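Local atomic coordinates of mevalonate 3-kinase (Thermoplasma acidophilum, PDB entry 4RKS), a protein that catalyses the ATP-dependent phosphorylation of (R)-mevalonate to mevalonate 3-phosphate in the alternative isoprenoid pathway of extreme acidophiles. Residues N90-R95 / R155-S160; G39-A42 / T46-P49. One frame throughout, in Å; residues are numbered along the deposited sequence.

Overall arrangement
Both contacts fall within the decarboxylase-like N-terminal domain of this GHMP kinase, on the same side of the chain's centre, with their own centres about 12 Å apart. Along the chain they run in series: interaction 2 folds the loop between strands 24-34 and 53-59 back on itself, and interaction 1 later sets segment 90-95, on helix 92-99, against the loop between helices 147-154 and 161-166. They meet directly where Arg47 NH2 of interaction 2 forms a 3.1 Å salt bridge with Glu159 OE1 of interaction 1, and where Ile41 CD1 packs on Glu159 CG. Interaction 1 thus supplies Glu159 and Ser160 to the mevalonate pocket, while interaction 2 flanks Glu159 as second shell.

Interaction 1: N90-R95 / R155-S160; sequences NRSVRR and RAVSES. With MEV ((R)-mevalonate), chain C.
Ser92 and Val93, on the 90-95 segment that runs into helix 92-99, lie against Ala156 and Val157 in the loop that leads to helix 161-166 of this GHMP-kinase fold. The polar part of the contact is slight: Ser92 OG, held anti to its own backbone N (chi1 165°), gives a weak hydrogen bond to Ala156 O at 3.4 Å. The same hydroxyl oxygen sits 3.7 Å from Val157 CA, which places it alongside the loop backbone.

The apolar contact joins two methyl groups, Val157 CG2 and Val93 CG2, at 4.4 Å. Val157 CG2 also lies 3.7 Å from the carbonyl oxygen Ser92 O, which is buried here and has no polar partner in the model. Val93 neighbours Tyr115, and Val157 neighbours Ser126, which puts this packing next to ATP-binding residues.

Ligand contacts belong to the far end of the loop. Glu159, a substrate-binding residue, has a side chain bent at chi2 (-85°), and the bend carries its carboxylate to mevalonate; OE2 is hydrogen-bonded to His211 NE2. Ser160 OG lies 3.7 Å from O8 of mevalonate, and Glu159 OE2 approaches that same O8 to 2.7 Å.

Interaction 2: G39-A42 / T46-P49; sequences GGIA and TRTP
Thr48 O receives the backbone N-H of Ala42 in a 2.7 Å hydrogen bond that is almost straight, with 174° at the hydrogen. Two carbons also crowd this oxygen: Ile41 CA in a CA-H...O contact with Thr48 O at 3.4 Å, and Ala42 CB at the same distance. Ala42 CB also meets Thr48 CB at 4.1 Å.

The backbones of Ile41 and Pro49 form a single beta bridge, so the loop joining strands 24-34 and 53-59 doubles back without becoming a regular hairpin. Ile41 supplies most of the side-chain packing. Its CG1 rests 3.4 Å from Arg47 O and 4.2 Å from Arg47 CB, while CG2 lies near Arg47 CA and CD1 reaches Pro49 CA at 4.1 Å. Ile41 also touches His211, a residue of the mevalonate pocket, whose ND1 is hydrogen-bonded to the backbone N of the neighbouring Gly40.

The CA-CB bond of Arg47 points away from 39-42, although CB itself still touches Ile41. The chain then bends at chi3 (71°), and NH2 forms a salt bridge with Asp208 OD1 on helix 207-214.

Interaction 1: N90-R95 / R155-S160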
ATOM      1  N   ASN A  90      -6.339   4.778  20.389  1.00 57.58           N
ATOM      2  CA  ASN A  90      -5.274   3.786  20.473  1.00 63.25           C
ATOM      3  C   ASN A  90      -3.898   4.468  20.529  1.00 65.81           C
ATOM      4  O   ASN A  90      -2.872   3.814  20.764  1.00 58.23           O
ATOM      5  CB  ASN A  90      -5.345   2.826  19.279  1.00 64.81           C
ATOM      6  N   ARG A  91      -3.902   5.788  20.323  1.00 65.12           N
ATOM      7  CA  ARG A  91      -2.689   6.596  20.171  1.00 59.41           C
ATOM      8  C   ARG A  91      -1.853   6.069  19.011  1.00 50.51           C
ATOM      9  O   ARG A  91      -0.626   6.092  19.052  1.00 45.51           O
ATOM     10  CB  ARG A  91      -1.865   6.623  21.470  1.00 61.82           C
ATOM     11  CG  ARG A  91      -2.665   7.055  22.699  1.00 61.48           C
ATOM     12  CD  ARG A  91      -1.789   7.156  23.937  1.00 58.72           C
ATOM     13  NE  ARG A  91      -0.803   8.220  23.799  1.00 58.64           N
ATOM     14  CZ  ARG A  91      -1.062   9.508  24.008  1.00 62.63           C
ATOM     15  NH1 ARG A  91      -2.279   9.891  24.367  1.00 65.58           N
ATOM     16  NH2 ARG A  91      -0.105  10.415  23.855  1.00 59.82           N
ATOM     17  N   SER A  92      -2.540   5.590  17.977  1.00 46.09           N
ATOM     18  CA  SER A  92      -1.901   5.082  16.767  1.00 35.36           C
ATOM     19  C   SER A  92      -1.014   6.153  16.103  1.00 31.30           C
ATOM     20  O   SER A  92       0.192   5.966  15.944  1.00 26.68           O
ATOM     21  CB  SER A  92      -2.976   4.578  15.795  1.00 33.58           C
ATOM     22  OG  SER A  92      -2.448   4.388  14.495  1.00 40.24           O
ATOM     23  N   VAL A  93      -1.611   7.282  15.733  1.00 31.40           N
ATOM     24  CA  VAL A  93      -0.850   8.381  15.141  1.00 31.49           C
ATOM     25  C   VAL A  93      -0.075   9.144  16.218  1.00 31.35           C
ATOM     26  O   VAL A  93       1.072   9.539  16.006  1.00 24.59           O
ATOM     27  CB  VAL A  93      -1.773   9.352  14.364  1.00 31.47           C
ATOM     28  CG1 VAL A  93      -1.024  10.634  13.980  1.00 26.71           C
ATOM     29  CG2 VAL A  93      -2.339   8.660  13.123  1.00 25.82           C
ATOM     30  N   ARG A  94      -0.692   9.329  17.382  1.00 30.37           N
ATOM     31  CA  ARG A  94      -0.061  10.085  18.452  1.00 30.82           C
ATOM     32  C   ARG A  94       1.223   9.419  18.974  1.00 32.66           C
ATOM     33  O   ARG A  94       2.127  10.112  19.418  1.00 21.13           O
ATOM     34  CB  ARG A  94      -1.055  10.322  19.591  1.00 34.24           C
ATOM     35  CG  ARG A  94      -2.102  11.392  19.241  1.00 40.90           C
ATOM     36  CD  ARG A  94      -2.890  11.877  20.447  1.00 49.82           C
ATOM     37  NE  ARG A  94      -3.651  10.806  21.075  1.00 57.97           N
ATOM     38  CZ  ARG A  94      -4.450  10.977  22.123  1.00 65.50           C
ATOM     39  NH1 ARG A  94      -4.598  12.184  22.661  1.00 60.61           N
ATOM     40  NH2 ARG A  94      -5.101   9.939  22.635  1.00 69.71           N
ATOM     41  N   ARG A  95       1.305   8.092  18.898  1.00 35.05           N
ATOM     42  CA  ARG A  95       2.543   7.369  19.224  1.00 41.10           C
ATOM     43  C   ARG A  95       3.726   7.839  18.391  1.00 34.78           C
ATOM     44  O   ARG A  95       4.812   8.085  18.925  1.00 30.37           O
ATOM     45  CB  ARG A  95       2.381   5.864  19.016  1.00 42.43           C
ATOM     46  CG  ARG A  95       2.238   5.080  20.298  1.00 53.88           C
ATOM     47  CD  ARG A  95       2.147   3.592  20.017  1.00 62.53           C
ATOM     48  NE  ARG A  95       1.506   2.882  21.120  1.00 66.02           N
ATOM     49  CZ  ARG A  95       0.191   2.761  21.258  1.00 71.88           C
ATOM     50  NH1 ARG A  95      -0.314   2.098  22.289  1.00 75.06           N
ATOM     51  NH2 ARG A  95      -0.621   3.301  20.360  1.00 75.67           N
ATOM     52  N   ARG A 155       4.722   1.758  11.005  1.00 24.34           N
ATOM     53  CA  ARG A 155       3.896   0.568  10.784  1.00 30.72           C
ATOM     54  C   ARG A 155       2.737   0.479  11.769  1.00 31.78           C
ATOM     55  O   ARG A 155       1.730  -0.181  11.489  1.00 31.88           O
ATOM     56  CB  ARG A 155       4.751  -0.707  10.838  1.00 26.60           C
ATOM     57  CG  ARG A 155       5.626  -0.861   9.605  1.00 23.84           C
ATOM     58  CD  ARG A 155       6.251  -2.254   9.453  1.00 27.70           C
ATOM     59  NE  ARG A 155       7.392  -2.175   8.547  1.00 28.04           N
ATOM     60  CZ  ARG A 155       8.639  -2.050   8.973  1.00 27.06           C
ATOM     61  NH1 ARG A 155       8.881  -2.048  10.275  1.00 31.83           N
ATOM     62  NH2 ARG A 155       9.638  -1.949   8.116  1.00 26.85           N
ATOM     63  N   ALA A 156       2.864   1.176  12.897  1.00 29.95           N
ATOM     64  CA  ALA A 156       1.801   1.235  13.886  1.00 35.24           C
ATOM     65  C   ALA A 156       0.590   1.935  13.295  1.00 35.62           C
ATOM     66  O   ALA A 156      -0.541   1.689  13.692  1.00 32.44           O
ATOM     67  CB  ALA A 156       2.275   1.956  15.152  1.00 35.78           C
ATOM     68  N   VAL A 157       0.847   2.818  12.339  1.00 32.22           N
ATOM     69  CA  VAL A 157      -0.207   3.502  11.639  1.00 31.00           C
ATOM     70  C   VAL A 157      -0.740   2.610  10.511  1.00 38.21           C
ATOM     71  O   VAL A 157      -1.946   2.478  10.338  1.00 38.83           O
ATOM     72  CB  VAL A 157       0.297   4.846  11.091  1.00 29.88           C
ATOM     73  CG1 VAL A 157      -0.793   5.547  10.295  1.00 27.49           C
ATOM     74  CG2 VAL A 157       0.772   5.718  12.257  1.00 31.51           C
ATOM     75  N   SER A 158       0.162   1.980   9.765  1.00 35.27           N
ATOM     76  CA  SER A 158      -0.228   1.042   8.718  1.00 36.88           C
ATOM     77  C   SER A 158       0.932   0.113   8.393  1.00 35.76           C
ATOM     78  O   SER A 158       2.032   0.575   8.116  1.00 37.60           O
ATOM     79  CB  SER A 158      -0.681   1.788   7.460  1.00 39.56           C
ATOM     80  OG  SER A 158      -0.903   0.890   6.390  1.00 45.84           O
ATOM     81  N   GLU A 159       0.679  -1.193   8.400  1.00 35.18           N
ATOM     82  CA  GLU A 159       1.756  -2.173   8.368  1.00 32.20           C
ATOM     83  C   GLU A 159       2.544  -2.176   7.056  1.00 30.36           C
ATOM     84  O   GLU A 159       3.672  -2.658   7.030  1.00 34.32           O
ATOM     85  CB  GLU A 159       1.213  -3.585   8.654  1.00 31.34           C
ATOM     86  CG  GLU A 159       0.141  -4.066   7.684  1.00 35.48           C
ATOM     87  CD  GLU A 159      -1.270  -3.608   8.060  1.00 45.99           C
ATOM     88  OE1 GLU A 159      -1.423  -2.870   9.063  1.00 43.81           O
ATOM     89  OE2 GLU A 159      -2.231  -3.991   7.348  1.00 52.83           O
ATOM     90  N   SER A 160       1.963  -1.637   5.982  1.00 28.73           N
ATOM     91  CA  SER A 160       2.658  -1.557   4.690  1.00 32.13           C
ATOM     92  C   SER A 160       3.074  -0.121   4.318  1.00 32.57           C
ATOM     93  O   SER A 160       3.092   0.253   3.137  1.00 30.79           O
ATOM     94  CB  SER A 160       1.787  -2.143   3.575  1.00 37.66           C
ATOM     95  OG  SER A 160       1.529  -3.519   3.796  1.00 44.14           O
TER
HETATM   96  C8  MEV C 401      -1.746  -5.417   3.575  1.00 46.73           C
HETATM   97  O8  MEV C 401      -1.608  -5.028   4.928  1.00 54.93           O
HETATM   98  C2  MEV C 401      -2.908  -6.381   3.483  1.00 31.79           C
HETATM   99  C3  MEV C 401      -3.463  -6.675   2.100  1.00 31.76           C
HETATM  100  O7  MEV C 401      -3.713  -5.510   1.356  1.00 36.31           O
HETATM  101  C4  MEV C 401      -2.514  -7.559   1.307  1.00 31.33           C
HETATM  102  C5  MEV C 401      -1.408  -6.790   0.610  1.00 28.97           C
HETATM  103  O3  MEV C 401      -1.650  -5.743  -0.063  1.00 27.62           O
HETATM  104  O4  MEV C 401      -0.224  -7.188   0.724  1.00 31.08           O
HETATM  105  C6  MEV C 401      -4.775  -7.400   2.305  1.00 31.12           C

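Interaction 2: G39-A42 / T46-P49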
ATOM      1  N   GLY A  39      -0.232 -11.401   4.817  1.00 27.23           N
ATOM      2  CA  GLY A  39      -1.233 -11.855   5.753  1.00 21.78           C
ATOM      3  C   GLY A  39      -0.565 -12.225   7.053  1.00 27.03           C
ATOM      4  O   GLY A  39       0.247 -13.159   7.098  1.00 28.45           O
ATOM      5  N   GLY A  40      -0.901 -11.497   8.116  1.00 29.90           N
ATOM      6  CA  GLY A  40      -0.367 -11.799   9.432  1.00 27.11           C
ATOM      7  C   GLY A  40       0.500 -10.686   9.980  1.00 31.71           C
ATOM      8  O   GLY A  40       1.431 -10.215   9.323  1.00 26.07           O
ATOM      9  N   ILE A  41       0.196 -10.282  11.208  1.00 27.99           N
ATOM     10  CA  ILE A  41       0.911  -9.216  11.890  1.00 24.03           C
ATOM     11  C   ILE A  41       1.400  -9.742  13.258  1.00 30.99           C
ATOM     12  O   ILE A  41       0.655 -10.414  13.973  1.00 30.62           O
ATOM     13  CB  ILE A  41      -0.018  -7.963  12.019  1.00 39.68           C
ATOM     14  CG1 ILE A  41       0.505  -6.816  11.165  1.00 40.75           C
ATOM     15  CG2 ILE A  41      -0.220  -7.531  13.449  1.00 44.81           C
ATOM     16  CD1 ILE A  41       0.576  -7.144   9.716  1.00 38.27           C
ATOM     17  N   ALA A  42       2.656  -9.467  13.600  1.00 29.17           N
ATOM     18  CA  ALA A  42       3.284 -10.052  14.797  1.00 28.63           C
ATOM     19  C   ALA A  42       2.650  -9.584  16.097  1.00 30.03           C
ATOM     20  O   ALA A  42       2.616 -10.316  17.084  1.00 29.39           O
ATOM     21  CB  ALA A  42       4.760  -9.734  14.821  1.00 32.83           C
ATOM     22  N   THR A  46       2.797  -2.679  17.377  1.00 31.37           N
ATOM     23  CA  THR A  46       3.905  -2.400  16.471  1.00 37.00           C
ATOM     24  C   THR A  46       3.589  -2.783  15.027  1.00 27.03           C
ATOM     25  O   THR A  46       4.149  -2.217  14.083  1.00 27.88           O
ATOM     26  CB  THR A  46       5.164  -3.149  16.907  1.00 41.24           C
ATOM     27  OG1 THR A  46       4.970  -4.555  16.706  1.00 48.57           O
ATOM     28  CG2 THR A  46       5.434  -2.889  18.366  1.00 41.60           C
ATOM     29  N   ARG A  47       2.718  -3.776  14.882  1.00 30.60           N
ATOM     30  CA  ARG A  47       2.190  -4.234  13.597  1.00 30.32           C
ATOM     31  C   ARG A  47       3.257  -4.705  12.616  1.00 28.47           C
ATOM     32  O   ARG A  47       3.087  -4.567  11.407  1.00 28.23           O
ATOM     33  CB  ARG A  47       1.333  -3.138  12.956  1.00 31.19           C
ATOM     34  CG  ARG A  47       0.235  -2.597  13.871  1.00 33.69           C
ATOM     35  CD  ARG A  47      -0.914  -2.041  13.051  1.00 42.61           C
ATOM     36  NE  ARG A  47      -1.649  -3.121  12.399  1.00 52.14           N
ATOM     37  CZ  ARG A  47      -2.813  -2.974  11.771  1.00 53.99           C
ATOM     38  NH1 ARG A  47      -3.389  -1.781  11.691  1.00 63.05           N
ATOM     39  NH2 ARG A  47      -3.400  -4.022  11.219  1.00 46.02           N
ATOM     40  N   THR A  48       4.335  -5.293  13.131  1.00 29.37           N
ATOM     41  CA  THR A  48       5.347  -5.917  12.273  1.00 29.26           C
ATOM     42  C   THR A  48       4.765  -7.068  11.427  1.00 26.89           C
ATOM     43  O   THR A  48       4.102  -7.950  11.960  1.00 30.33           O
ATOM     44  CB  THR A  48       6.521  -6.447  13.118  1.00 30.01           C
ATOM     45  OG1 THR A  48       7.006  -5.391  13.951  1.00 29.49           O
ATOM     46  CG2 THR A  48       7.667  -6.961  12.236  1.00 27.69           C
ATOM     47  N   PRO A  49       5.005  -7.052  10.102  1.00 27.53           N
ATOM     48  CA  PRO A  49       4.555  -8.136   9.211  1.00 28.44           C
ATOM     49  C   PRO A  49       5.121  -9.502   9.625  1.00 26.62           C
ATOM     50  O   PRO A  49       6.320  -9.596   9.879  1.00 21.35           O
ATOM     51  CB  PRO A  49       5.116  -7.726   7.845  1.00 29.42           C
ATOM     52  CG  PRO A  49       5.285  -6.252   7.932  1.00 32.23           C
ATOM     53  CD  PRO A  49       5.676  -5.970   9.356  1.00 27.27           C
TER